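Local coordinates for inclusion membrane protein A (Chlamydia trachomatis, PDB 6E6A) that acts as a SNARE-like membrane protein in the homotypic fusion of chlamydial inclusions and is represented here by its soluble, largely helical domain, at residues L28-L33 with D52-L57; K44-V49 with A126-L131; L18-F23 with S99-I104; G95-L100 with G143-L148. The protein carries 3 engineered substitutions. All coordinates share one frame; numbering follows the deposited sequence.

The four contacts join four long helices of one elongated bundle. Contacts 1 and 2 share helix 44-62, and L131 of contact 2 fits against both phenylalanines of contact 1: its CD2 lies 3.6 Å from F32 CE1. Contacts 3 and 4 overlap on helix 87-107, have centres about 10 Å apart and meet where I21 CD1 comes 4.0 Å from V97 CG1. L28 of helix 18-38 touches I104 of helix 87-107, joining contact 1 to contact 3. Contacts 2 and 4, with centres about 23 Å apart, lie well separated on the long helix 125-163. One sodium ion is held at contact 4, the other by E31 of segment 28-33, beside helix 110-119.

Contact 1 (L28-L33 with D52-L57); sequences LQKEFL and DFYSCL. With NA (sodium ion), chain C.
Q29 and Y54 meet across an antiparallel helical hairpin, in which helix 18-38 turns back onto helix 44-62 with the local axes 8.0 Å apart and 165° between their directions. The carboxamide of Q29 lies flat on one face of the Y54 ring, the two planes only 4° apart, with NE2 over the ring centre at 3.5 Å above the plane. Q29 reaches it from an unusual start: CG stands between the backbone N and the carbonyl carbon (chi1 68°), and the rest of the chain runs out straight over the ring. From there NE2 makes a weak, bent bond of 3.3 Å to Y54 O. Its stronger partner is Q58 OE1, one helical turn further on. L33 adds CD2 obliquely to the same ring, 3.9 Å from Y54 CD2.

On the inner side the hairpin is apolar. L57 CD1 packs 3.8 Å from L28 CB, and the rings of F32 and F53 lean together obliquely, centroids 5.1 Å apart, against L131 and L107. E31 turns instead to helix 110-119, where OE2 makes a salt bridge to R115, and binds a sodium ion through OE1.

Glutamine suits its buried place because its flat amide can stack like a ring while spending its N-H groups on acceptors. The Y54 face and the two acceptors together should restrict the amide's rotation.

Contact 2 (K44-V49 with A126-L131); sequences KDLSAV and AAIEEL. Engineered in segment 126-131: A126 (natural residue Val), A127 (natural residue Val).
L46 faces I128 where two nearly parallel helical segments pass 10.0 Å apart at 25°, the CA atoms of these two residues being 5.9 Å from each other. I128 makes the largest share of the contact. Its CG1 packs 3.9 Å from L46 CB, and its terminal CD1 sits at a similar distance from the same carbon, so the beta-branched chain lies across the base of L46. The leucine itself starts with CG anti to the backbone N (chi1 -176°), and the next torsion (chi2 -88°) then brings CD2 to L131, where it meets CD1 at 3.6 Å.

In the fold this is the packing of the first turns of helix 44-62 against the early part of helix 125-163, at the far end of the bundle from the chain termini. V114 of helix 110-119 touches both L46 and the engineered A127, which replaces a valine. Further along, V49 lays both methyls against the base of L131, the side chains crossing nearly square: its CG1 lies 4.1 Å from L131 CB, while CG2 reaches the backbone carbonyl carbon of L131 at 4.0 Å. These branched aliphatic chains fill the gap between two helices that carry them at matching heights.

At the border the character changes. D45 rests its OD1 3.4 Å from the I128 CG2 methyl, and the carboxylate continues past it to a salt bridge between OD2 and the amine of K132, one turn beyond I128.

Contact 3 (L18-F23 with S99-I104); sequences LKEINF and SLREEI
R101 and E20 supply the ionic part of the contact. R101 NH1 donates to E20 OE1 at 2.9 Å in a salt bridge that is far from coplanar: OE1 is met from above the carboxylate, 49° out of its plane. The two flat groups are turned 53° from each other, and this one bond joins them. R101 can span the gap because its chain is extended from CG to NE. Its other terminal nitrogen, NH2, donates to the main-chain oxygens of V15 and S17, so the guanidinium is held to the break between helices 7-15 and 18-38 as well as to E20.

The contact thus ties the start of helix 18-38 to helix 87-107 in the middle of the bundle, where the segment axes are 11.5 Å apart and diverge by 39°. Across so wide a gap long side chains do the touching.

Between ion and hydrocarbon, I21 lies beneath the arginine: its CD1 stands 3.6 Å from the guanidinium plane, displaced from the centre of the group, and is 3.6 Å from R101 NH2. An isoleucine suits this position, since one branch can lie under the flat cation while the other turns to the core.

The apolar contacts come from that second branch. I21 CG2 looks toward L100 CD1 at 4.4 Å and I104 CD1 at 4.5 Å, rather loosely, with F60 of helix 44-62 packing against both I21 and L100.

Contact 4 (G95-L100 with G143-L148); sequences GSVASL and GQLSQL. With NA (sodium ion), chain D.
S96 and Q144 form a sodium site where helix 87-107 passes helix 125-163 in a broadly antiparallel pair, the local axes 9.9 Å apart and 146° between their directions. The hydroxyl oxygen OG of S96 lies 2.8 Å from the ion, and the amide end of Q144 approaches it from the other helix, carried there by an extended chain whose CG is anti to the backbone N (chi1 171°). The ion therefore bridges two helices through neutral polar groups. S96 OG has a further role, since it is hydrogen-bonded to E141 OE1 of helix 125-163. That nearby carboxylate probably makes the surroundings of the cation more favourable.

Just inside this polar layer the contact becomes apolar and centres on L145. The small size of serine lets the backbones come near here: the CA atoms of S96 and L145 are 6.5 Å apart, and S96 CB presses on L145 CG at 3.5 Å, closer than carbons normally rest. The two methyls of the leucine then spread over the partner helix. L145 CD1 meets L100 CD1 tip to tip at 3.6 Å, while V97 crosses at about a right angle with its CG2 4.0 Å from the same L145 methyl. L145 CD2 lies 3.8 Å from S96 CB and 4.1 Å from V97 CG2.

Around the pair, L93 of helix 87-107 and F67 of helix 64-75 also press on L145. One turn further along, L148 reaches I89 and L70, and L100 is flanked by L138 and I142, which continues the core along helix 125-163.

Contact 1 (L28-L33 with D52-L57)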
loop_
_atom_site.group_PDB
_atom_site.type_symbol
_atom_site.label_atom_id
_atom_site.label_comp_id
_atom_site.label_asym_id
_atom_site.label_seq_id
_atom_site.Cartn_x
_atom_site.Cartn_y
_atom_site.Cartn_z
ATOM N N LEU A 28 7.615 3.234 -8.410
ATOM C CA LEU A 28 8.639 3.091 -7.375
ATOM C C LEU A 28 9.177 1.663 -7.278
ATOM O O LEU A 28 10.368 1.464 -6.998
ATOM C CB LEU A 28 8.091 3.556 -6.022
ATOM C CG LEU A 28 7.850 5.072 -5.930
ATOM C CD1 LEU A 28 7.246 5.457 -4.593
ATOM C CD2 LEU A 28 9.157 5.817 -6.151
ATOM N N GLN A 29 8.330 0.647 -7.490
ATOM C CA GLN A 29 8.833 -0.723 -7.408
ATOM C C GLN A 29 9.924 -0.974 -8.445
ATOM O O GLN A 29 10.942 -1.614 -8.147
ATOM C CB GLN A 29 7.684 -1.732 -7.560
ATOM C CG GLN A 29 7.043 -1.782 -8.950
ATOM C CD GLN A 29 5.907 -2.786 -9.058
ATOM O OE1 GLN A 29 5.164 -2.786 -10.034
ATOM N NE2 GLN A 29 5.779 -3.658 -8.065
ATOM N N LYS A 30 9.742 -0.456 -9.664
ATOM C CA LYS A 30 10.766 -0.591 -10.696
ATOM C C LYS A 30 11.976 0.293 -10.412
ATOM O O LYS A 30 13.115 -0.112 -10.671
ATOM C CB LYS A 30 10.169 -0.275 -12.062
ATOM C CG LYS A 30 9.041 -1.222 -12.454
ATOM C CD LYS A 30 8.776 -1.159 -13.946
ATOM C CE LYS A 30 8.478 0.270 -14.386
ATOM N NZ LYS A 30 7.119 0.713 -13.995
ATOM N N GLU A 31 11.756 1.506 -9.896
ATOM C CA GLU A 31 12.889 2.351 -9.525
ATOM C C GLU A 31 13.801 1.630 -8.539
ATOM O O GLU A 31 15.031 1.637 -8.686
ATOM C CB GLU A 31 12.386 3.668 -8.926
ATOM C CG GLU A 31 13.480 4.725 -8.701
ATOM C CD GLU A 31 14.055 5.269 -10.001
ATOM O OE1 GLU A 31 13.366 5.191 -11.041
ATOM O OE2 GLU A 31 15.199 5.771 -9.986
ATOM N N PHE A 32 13.216 0.948 -7.563
ATOM C CA PHE A 32 14.045 0.272 -6.578
ATOM C C PHE A 32 14.588 -1.067 -7.081
ATOM O O PHE A 32 15.694 -1.445 -6.689
ATOM C CB PHE A 32 13.281 0.168 -5.256
ATOM C CG PHE A 32 13.338 1.446 -4.462
ATOM C CD1 PHE A 32 14.408 1.710 -3.628
ATOM C CD2 PHE A 32 12.366 2.419 -4.618
ATOM C CE1 PHE A 32 14.488 2.906 -2.933
ATOM C CE2 PHE A 32 12.440 3.613 -3.918
ATOM C CZ PHE A 32 13.500 3.854 -3.083
ATOM N N LEU A 33 13.895 -1.770 -7.988
ATOM C CA LEU A 33 14.535 -2.929 -8.624
ATOM C C LEU A 33 15.762 -2.498 -9.436
ATOM O O LEU A 33 16.809 -3.170 -9.422
ATOM C CB LEU A 33 13.535 -3.689 -9.504
ATOM C CG LEU A 33 13.966 -5.051 -10.058
ATOM C CD1 LEU A 33 14.501 -5.964 -8.947
ATOM C CD2 LEU A 33 12.797 -5.721 -10.775
ATOM N N ASP A 52 13.788 -6.084 -2.239
ATOM C CA ASP A 52 12.615 -6.431 -1.434
ATOM C C ASP A 52 11.440 -5.516 -1.742
ATOM O O ASP A 52 10.267 -5.935 -1.691
ATOM C CB ASP A 52 12.946 -6.306 0.055
ATOM C CG ASP A 52 13.854 -7.404 0.559
ATOM O OD1 ASP A 52 14.102 -8.384 -0.174
ATOM O OD2 ASP A 52 14.320 -7.276 1.708
ATOM N N PHE A 53 11.742 -4.248 -2.024
ATOM C CA PHE A 53 10.665 -3.294 -2.290
ATOM C C PHE A 53 9.782 -3.701 -3.471
ATOM O O PHE A 53 8.597 -3.337 -3.499
ATOM C CB PHE A 53 11.233 -1.896 -2.536
ATOM C CG PHE A 53 11.302 -1.045 -1.293
ATOM C CD1 PHE A 53 12.506 -0.822 -0.649
ATOM C CD2 PHE A 53 10.157 -0.473 -0.771
ATOM C CE1 PHE A 53 12.558 -0.041 0.501
ATOM C CE2 PHE A 53 10.206 0.308 0.373
ATOM C CZ PHE A 53 11.408 0.524 0.999
ATOM N N TYR A 54 10.308 -4.442 -4.455
ATOM C CA TYR A 54 9.459 -4.792 -5.596
ATOM C C TYR A 54 8.238 -5.605 -5.163
ATOM O O TYR A 54 7.097 -5.211 -5.425
ATOM C CB TYR A 54 10.241 -5.548 -6.686
ATOM C CG TYR A 54 9.371 -5.672 -7.935
ATOM C CD1 TYR A 54 8.400 -6.668 -8.041
ATOM C CD2 TYR A 54 9.454 -4.735 -8.958
ATOM C CE1 TYR A 54 7.564 -6.739 -9.149
ATOM C CE2 TYR A 54 8.625 -4.805 -10.067
ATOM C CZ TYR A 54 7.684 -5.802 -10.155
ATOM O OH TYR A 54 6.873 -5.853 -11.264
ATOM N N SER A 55 8.455 -6.745 -4.497
ATOM C CA SER A 55 7.319 -7.554 -4.056
ATOM C C SER A 55 6.502 -6.846 -2.980
ATOM O O SER A 55 5.257 -6.950 -2.963
ATOM C CB SER A 55 7.800 -8.921 -3.565
ATOM O OG SER A 55 8.821 -8.790 -2.591
ATOM N N CYS A 56 7.171 -6.097 -2.086
ATOM C CA CYS A 56 6.427 -5.351 -1.069
ATOM C C CYS A 56 5.387 -4.421 -1.697
ATOM O O CYS A 56 4.222 -4.399 -1.280
ATOM C CB CYS A 56 7.407 -4.566 -0.197
ATOM S SG CYS A 56 6.650 -3.346 0.904
ATOM N N LEU A 57 5.788 -3.637 -2.702
ATOM C CA LEU A 57 4.856 -2.729 -3.362
ATOM C C LEU A 57 3.894 -3.458 -4.298
ATOM O O LEU A 57 2.759 -3.002 -4.491
ATOM C CB LEU A 57 5.624 -1.650 -4.125
ATOM C CG LEU A 57 6.551 -0.747 -3.318
ATOM C CD1 LEU A 57 6.955 0.451 -4.150
ATOM C CD2 LEU A 57 5.873 -0.309 -2.032
HETATM NA NA NA C . 12.972 6.301 -13.290
#

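Contact 2 (K44-V49 with A126-L131)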
loop_
_atom_site.group_PDB
_atom_site.type_symbol
_atom_site.label_atom_id
_atom_site.label_comp_id
_atom_site.label_asym_id
_atom_site.label_seq_id
_atom_site.Cartn_x
_atom_site.Cartn_y
_atom_site.Cartn_z
ATOM N N LYS A 44 25.809 -5.184 -1.063
ATOM C CA LYS A 44 24.881 -6.295 -0.851
ATOM C C LYS A 44 23.646 -5.884 -0.055
ATOM O O LYS A 44 22.513 -6.203 -0.433
ATOM C CB LYS A 44 25.604 -7.447 -0.148
ATOM C CG LYS A 44 24.924 -8.804 -0.309
ATOM C CD LYS A 44 25.832 -9.923 0.186
ATOM C CE LYS A 44 25.053 -10.964 0.969
ATOM N NZ LYS A 44 24.267 -11.872 0.087
ATOM N N ASP A 45 23.863 -5.230 1.087
ATOM C CA ASP A 45 22.775 -4.916 2.014
ATOM C C ASP A 45 21.740 -4.004 1.359
ATOM O O ASP A 45 20.522 -4.265 1.412
ATOM C CB ASP A 45 23.382 -4.253 3.255
ATOM C CG ASP A 45 22.409 -4.156 4.417
ATOM O OD1 ASP A 45 22.669 -3.351 5.337
ATOM O OD2 ASP A 45 21.398 -4.890 4.419
ATOM N N LEU A 46 22.219 -2.951 0.689
ATOM C CA LEU A 46 21.325 -2.009 0.022
ATOM C C LEU A 46 20.626 -2.671 -1.154
ATOM O O LEU A 46 19.439 -2.434 -1.393
ATOM C CB LEU A 46 22.114 -0.777 -0.425
ATOM C CG LEU A 46 21.443 0.437 -1.083
ATOM C CD1 LEU A 46 21.344 0.283 -2.583
ATOM C CD2 LEU A 46 20.068 0.713 -0.497
ATOM N N SER A 47 21.356 -3.507 -1.899
ATOM C CA SER A 47 20.753 -4.228 -3.013
ATOM C C SER A 47 19.623 -5.140 -2.547
ATOM O O SER A 47 18.580 -5.237 -3.206
ATOM C CB SER A 47 21.824 -5.046 -3.730
ATOM O OG SER A 47 21.281 -5.688 -4.869
ATOM N N ALA A 48 19.819 -5.823 -1.415
ATOM C CA ALA A 48 18.787 -6.714 -0.898
ATOM C C ALA A 48 17.536 -5.944 -0.493
ATOM O O ALA A 48 16.419 -6.335 -0.853
ATOM C CB ALA A 48 19.329 -7.508 0.293
ATOM N N VAL A 49 17.697 -4.846 0.261
ATOM C CA VAL A 49 16.499 -4.107 0.673
ATOM C C VAL A 49 15.789 -3.495 -0.545
ATOM O O VAL A 49 14.548 -3.558 -0.667
ATOM C CB VAL A 49 16.833 -3.066 1.769
ATOM C CG1 VAL A 49 17.578 -1.855 1.230
ATOM C CG2 VAL A 49 15.555 -2.616 2.482
ATOM N N ALA A 126 22.559 4.994 7.165
ATOM C CA ALA A 126 21.278 5.596 7.530
ATOM C C ALA A 126 20.235 5.389 6.438
ATOM O O ALA A 126 19.056 5.152 6.732
ATOM C CB ALA A 126 21.456 7.086 7.830
ATOM N N ALA A 127 20.644 5.493 5.170
ATOM C CA ALA A 127 19.711 5.256 4.072
ATOM C C ALA A 127 19.169 3.835 4.112
ATOM O O ALA A 127 17.964 3.620 3.944
ATOM C CB ALA A 127 20.389 5.525 2.724
ATOM N N ILE A 128 20.045 2.854 4.349
ATOM C CA ILE A 128 19.619 1.457 4.419
ATOM C C ILE A 128 18.669 1.241 5.589
ATOM O O ILE A 128 17.663 0.533 5.470
ATOM C CB ILE A 128 20.851 0.537 4.520
ATOM C CG1 ILE A 128 21.582 0.484 3.181
ATOM C CG2 ILE A 128 20.449 -0.859 4.981
ATOM C CD1 ILE A 128 23.004 -0.005 3.290
ATOM N N GLU A 129 18.983 1.833 6.744
ATOM C CA GLU A 129 18.093 1.709 7.899
ATOM C C GLU A 129 16.722 2.323 7.631
ATOM O O GLU A 129 15.689 1.752 8.010
ATOM C CB GLU A 129 18.739 2.366 9.120
ATOM C CG GLU A 129 17.791 2.553 10.308
ATOM C CD GLU A 129 17.573 1.270 11.091
ATOM O OE1 GLU A 129 16.847 1.306 12.110
ATOM O OE2 GLU A 129 18.126 0.221 10.691
ATOM N N GLU A 130 16.689 3.504 7.010
ATOM C CA GLU A 130 15.405 4.116 6.684
ATOM C C GLU A 130 14.639 3.271 5.675
ATOM O O GLU A 130 13.415 3.114 5.788
ATOM C CB GLU A 130 15.597 5.544 6.167
ATOM C CG GLU A 130 14.269 6.234 5.857
ATOM C CD GLU A 130 14.390 7.719 5.543
ATOM O OE1 GLU A 130 15.525 8.232 5.417
ATOM O OE2 GLU A 130 13.331 8.375 5.410
ATOM N N LEU A 131 15.338 2.711 4.680
ATOM C CA LEU A 131 14.659 1.887 3.683
ATOM C C LEU A 131 14.097 0.615 4.306
ATOM O O LEU A 131 12.990 0.189 3.962
ATOM C CB LEU A 131 15.618 1.546 2.540
ATOM C CG LEU A 131 15.875 2.666 1.533
ATOM C CD1 LEU A 131 17.100 2.358 0.687
ATOM C CD2 LEU A 131 14.642 2.853 0.644
#

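Contact 3 (L18-F23 with S99-I104)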
loop_
_atom_site.group_PDB
_atom_site.type_symbol
_atom_site.label_atom_id
_atom_site.label_comp_id
_atom_site.label_asym_id
_atom_site.label_seq_id
_atom_site.Cartn_x
_atom_site.Cartn_y
_atom_site.Cartn_z
ATOM N N LEU A 18 -7.206 5.909 -5.216
ATOM C CA LEU A 18 -6.450 4.655 -5.179
ATOM C C LEU A 18 -5.666 4.426 -6.469
ATOM O O LEU A 18 -4.596 3.803 -6.442
ATOM C CB LEU A 18 -7.385 3.475 -4.909
ATOM C CG LEU A 18 -8.060 3.453 -3.532
ATOM C CD1 LEU A 18 -8.903 2.198 -3.377
ATOM C CD2 LEU A 18 -7.037 3.567 -2.415
ATOM N N LYS A 19 -6.203 4.867 -7.612
ATOM C CA LYS A 19 -5.468 4.732 -8.867
ATOM C C LYS A 19 -4.138 5.481 -8.806
ATOM O O LYS A 19 -3.135 5.031 -9.378
ATOM C CB LYS A 19 -6.330 5.195 -10.049
ATOM C CG LYS A 19 -6.333 6.682 -10.334
ATOM C CD LYS A 19 -7.056 6.992 -11.645
ATOM C CE LYS A 19 -8.563 6.769 -11.519
ATOM N NZ LYS A 19 -9.263 6.773 -12.842
ATOM N N GLU A 20 -4.112 6.632 -8.124
ATOM C CA GLU A 20 -2.865 7.374 -7.985
ATOM C C GLU A 20 -1.824 6.556 -7.229
ATOM O O GLU A 20 -0.658 6.496 -7.640
ATOM C CB GLU A 20 -3.126 8.709 -7.281
ATOM C CG GLU A 20 -1.872 9.466 -6.834
ATOM C CD GLU A 20 -2.184 10.629 -5.887
ATOM O OE1 GLU A 20 -3.036 10.465 -4.995
ATOM O OE2 GLU A 20 -1.567 11.702 -6.032
ATOM N N ILE A 21 -2.231 5.908 -6.131
ATOM C CA ILE A 21 -1.321 5.049 -5.369
ATOM C C ILE A 21 -0.832 3.891 -6.226
ATOM O O ILE A 21 0.358 3.552 -6.230
ATOM C CB ILE A 21 -2.008 4.533 -4.093
ATOM C CG1 ILE A 21 -2.357 5.686 -3.155
ATOM C CG2 ILE A 21 -1.106 3.522 -3.377
ATOM C CD1 ILE A 21 -3.307 5.264 -2.026
ATOM N N ASN A 22 -1.750 3.249 -6.945
ATOM C CA ASN A 22 -1.370 2.121 -7.787
ATOM C C ASN A 22 -0.298 2.528 -8.795
ATOM O O ASN A 22 0.713 1.833 -8.970
ATOM C CB ASN A 22 -2.622 1.582 -8.491
ATOM C CG ASN A 22 -2.337 0.381 -9.373
ATOM O OD1 ASN A 22 -2.046 -0.711 -8.882
ATOM N ND2 ASN A 22 -2.421 0.577 -10.685
ATOM N N PHE A 23 -0.484 3.685 -9.437
ATOM C CA PHE A 23 0.489 4.161 -10.414
ATOM C C PHE A 23 1.827 4.509 -9.760
ATOM O O PHE A 23 2.897 4.130 -10.261
ATOM C CB PHE A 23 -0.079 5.368 -11.156
ATOM C CG PHE A 23 0.740 5.784 -12.339
ATOM C CD1 PHE A 23 0.489 5.248 -13.587
ATOM C CD2 PHE A 23 1.765 6.710 -12.199
ATOM C CE1 PHE A 23 1.247 5.628 -14.685
ATOM C CE2 PHE A 23 2.522 7.097 -13.289
ATOM C CZ PHE A 23 2.266 6.550 -14.532
ATOM N N SER A 99 -1.287 6.085 6.013
ATOM C CA SER A 99 0.071 5.597 6.231
ATOM C C SER A 99 0.793 5.380 4.913
ATOM O O SER A 99 1.958 5.760 4.772
ATOM C CB SER A 99 0.051 4.289 7.021
ATOM O OG SER A 99 0.173 4.519 8.404
ATOM N N LEU A 100 0.119 4.760 3.938
ATOM C CA LEU A 100 0.744 4.551 2.633
ATOM C C LEU A 100 1.203 5.871 2.030
ATOM O O LEU A 100 2.328 5.983 1.523
ATOM C CB LEU A 100 -0.234 3.871 1.671
ATOM C CG LEU A 100 -0.762 2.471 1.950
ATOM C CD1 LEU A 100 -1.594 1.989 0.764
ATOM C CD2 LEU A 100 0.366 1.503 2.245
ATOM N N ARG A 101 0.330 6.878 2.054
ATOM C CA ARG A 101 0.704 8.165 1.468
ATOM C C ARG A 101 1.920 8.777 2.176
ATOM O O ARG A 101 2.860 9.263 1.525
ATOM C CB ARG A 101 -0.503 9.104 1.482
ATOM C CG ARG A 101 -1.681 8.564 0.625
ATOM C CD ARG A 101 -2.800 9.593 0.459
ATOM N NE ARG A 101 -3.911 9.083 -0.348
ATOM C CZ ARG A 101 -3.884 8.968 -1.674
ATOM N NH1 ARG A 101 -2.802 9.330 -2.355
ATOM N NH2 ARG A 101 -4.939 8.503 -2.324
ATOM N N GLU A 102 1.927 8.757 3.517
ATOM C CA GLU A 102 3.056 9.356 4.240
ATOM C C GLU A 102 4.359 8.582 3.994
ATOM O O GLU A 102 5.440 9.181 3.816
ATOM C CB GLU A 102 2.726 9.442 5.740
ATOM C CG GLU A 102 1.688 10.528 6.071
ATOM C CD GLU A 102 1.482 10.758 7.566
ATOM O OE1 GLU A 102 2.040 9.999 8.392
ATOM O OE2 GLU A 102 0.743 11.707 7.909
ATOM N N GLU A 103 4.271 7.249 3.930
ATOM C CA GLU A 103 5.461 6.440 3.670
ATOM C C GLU A 103 6.015 6.712 2.281
ATOM O O GLU A 103 7.236 6.796 2.104
ATOM C CB GLU A 103 5.153 4.948 3.832
ATOM C CG GLU A 103 4.749 4.519 5.245
ATOM C CD GLU A 103 5.927 4.426 6.201
ATOM O OE1 GLU A 103 7.084 4.642 5.775
ATOM O OE2 GLU A 103 5.690 4.136 7.388
ATOM N N ILE A 104 5.134 6.853 1.286
ATOM C CA ILE A 104 5.574 7.170 -0.071
ATOM C C ILE A 104 6.292 8.510 -0.101
ATOM O O ILE A 104 7.306 8.676 -0.798
ATOM C CB ILE A 104 4.368 7.162 -1.031
ATOM C CG1 ILE A 104 3.901 5.739 -1.307
ATOM C CG2 ILE A 104 4.698 7.869 -2.343
ATOM C CD1 ILE A 104 2.579 5.695 -2.051
#

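Contact 4 (G95-L100 with G143-L148)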
loop_
_atom_site.group_PDB
_atom_site.type_symbol
_atom_site.label_atom_id
_atom_site.label_comp_id
_atom_site.label_asym_id
_atom_site.label_seq_id
_atom_site.Cartn_x
_atom_site.Cartn_y
_atom_site.Cartn_z
ATOM N N GLY A 95 -6.695 4.823 8.101
ATOM C CA GLY A 95 -5.378 5.012 8.680
ATOM C C GLY A 95 -4.312 4.266 7.894
ATOM O O GLY A 95 -3.210 4.785 7.701
ATOM N N SER A 96 -4.649 3.109 7.319
ATOM C CA SER A 96 -3.659 2.430 6.492
ATOM C C SER A 96 -3.410 3.170 5.185
ATOM O O SER A 96 -2.265 3.239 4.723
ATOM C CB SER A 96 -4.088 0.994 6.242
ATOM O OG SER A 96 -3.914 0.233 7.420
ATOM N N VAL A 97 -4.456 3.725 4.562
ATOM C CA VAL A 97 -4.224 4.480 3.329
ATOM C C VAL A 97 -3.420 5.745 3.624
ATOM O O VAL A 97 -2.503 6.108 2.871
ATOM C CB VAL A 97 -5.547 4.794 2.610
ATOM C CG1 VAL A 97 -5.287 5.733 1.431
ATOM C CG2 VAL A 97 -6.192 3.513 2.114
ATOM N N ALA A 98 -3.747 6.437 4.723
ATOM C CA ALA A 98 -2.967 7.611 5.102
ATOM C C ALA A 98 -1.509 7.233 5.363
ATOM O O ALA A 98 -0.585 7.958 4.959
ATOM C CB ALA A 98 -3.600 8.275 6.326
ATOM N N SER A 99 -1.287 6.085 6.013
ATOM C CA SER A 99 0.071 5.597 6.231
ATOM C C SER A 99 0.793 5.380 4.913
ATOM O O SER A 99 1.958 5.760 4.772
ATOM C CB SER A 99 0.051 4.289 7.021
ATOM O OG SER A 99 0.173 4.519 8.404
ATOM N N LEU A 100 0.119 4.760 3.938
ATOM C CA LEU A 100 0.744 4.551 2.633
ATOM C C LEU A 100 1.203 5.871 2.030
ATOM O O LEU A 100 2.328 5.983 1.523
ATOM C CB LEU A 100 -0.234 3.871 1.671
ATOM C CG LEU A 100 -0.762 2.471 1.950
ATOM C CD1 LEU A 100 -1.594 1.989 0.764
ATOM C CD2 LEU A 100 0.366 1.503 2.245
ATOM N N GLY A 143 -0.446 -5.206 3.997
ATOM C CA GLY A 143 -1.028 -6.470 4.421
ATOM C C GLY A 143 -2.316 -6.286 5.201
ATOM O O GLY A 143 -3.287 -7.031 5.002
ATOM N N GLN A 144 -2.352 -5.279 6.082
ATOM C CA GLN A 144 -3.580 -4.959 6.806
ATOM C C GLN A 144 -4.693 -4.548 5.853
ATOM O O GLN A 144 -5.842 -4.978 6.007
ATOM C CB GLN A 144 -3.323 -3.851 7.828
ATOM C CG GLN A 144 -4.585 -3.319 8.474
ATOM C CD GLN A 144 -4.301 -2.502 9.715
ATOM O OE1 GLN A 144 -3.210 -2.579 10.284
ATOM N NE2 GLN A 144 -5.282 -1.720 10.149
ATOM N N LEU A 145 -4.379 -3.704 4.870
ATOM C CA LEU A 145 -5.391 -3.306 3.902
ATOM C C LEU A 145 -5.881 -4.500 3.102
ATOM O O LEU A 145 -7.088 -4.662 2.887
ATOM C CB LEU A 145 -4.825 -2.257 2.944
ATOM C CG LEU A 145 -4.880 -0.800 3.373
ATOM C CD1 LEU A 145 -4.099 0.058 2.387
ATOM C CD2 LEU A 145 -6.330 -0.366 3.456
ATOM N N SER A 146 -4.947 -5.347 2.686
ATOM C CA SER A 146 -5.268 -6.562 1.894
ATOM C C SER A 146 -6.247 -7.454 2.666
ATOM O O SER A 146 -7.273 -7.830 2.089
ATOM C CB SER A 146 -4.020 -7.330 1.556
ATOM O OG SER A 146 -3.403 -6.809 0.394
ATOM N N GLN A 147 -5.917 -7.788 3.906
ATOM C CA GLN A 147 -6.764 -8.671 4.750
ATOM C C GLN A 147 -8.121 -8.003 4.998
ATOM O O GLN A 147 -9.144 -8.695 4.873
ATOM C CB GLN A 147 -6.062 -8.987 6.071
ATOM C CG GLN A 147 -6.624 -10.219 6.768
ATOM C CD GLN A 147 -6.958 -11.326 5.797
ATOM O OE1 GLN A 147 -6.080 -12.008 5.273
ATOM N NE2 GLN A 147 -8.242 -11.511 5.540
ATOM N N LEU A 148 -8.119 -6.722 5.332
ATOM C CA LEU A 148 -9.369 -5.962 5.594
ATOM C C LEU A 148 -10.278 -6.071 4.365
ATOM O O LEU A 148 -11.436 -6.480 4.516
ATOM C CB LEU A 148 -8.980 -4.508 5.873
ATOM C CG LEU A 148 -10.128 -3.540 6.141
ATOM C CD1 LEU A 148 -9.676 -2.432 7.079
ATOM C CD2 LEU A 148 -10.656 -2.956 4.841
HETATM NA NA NA D . -4.890 0.705 10.018
#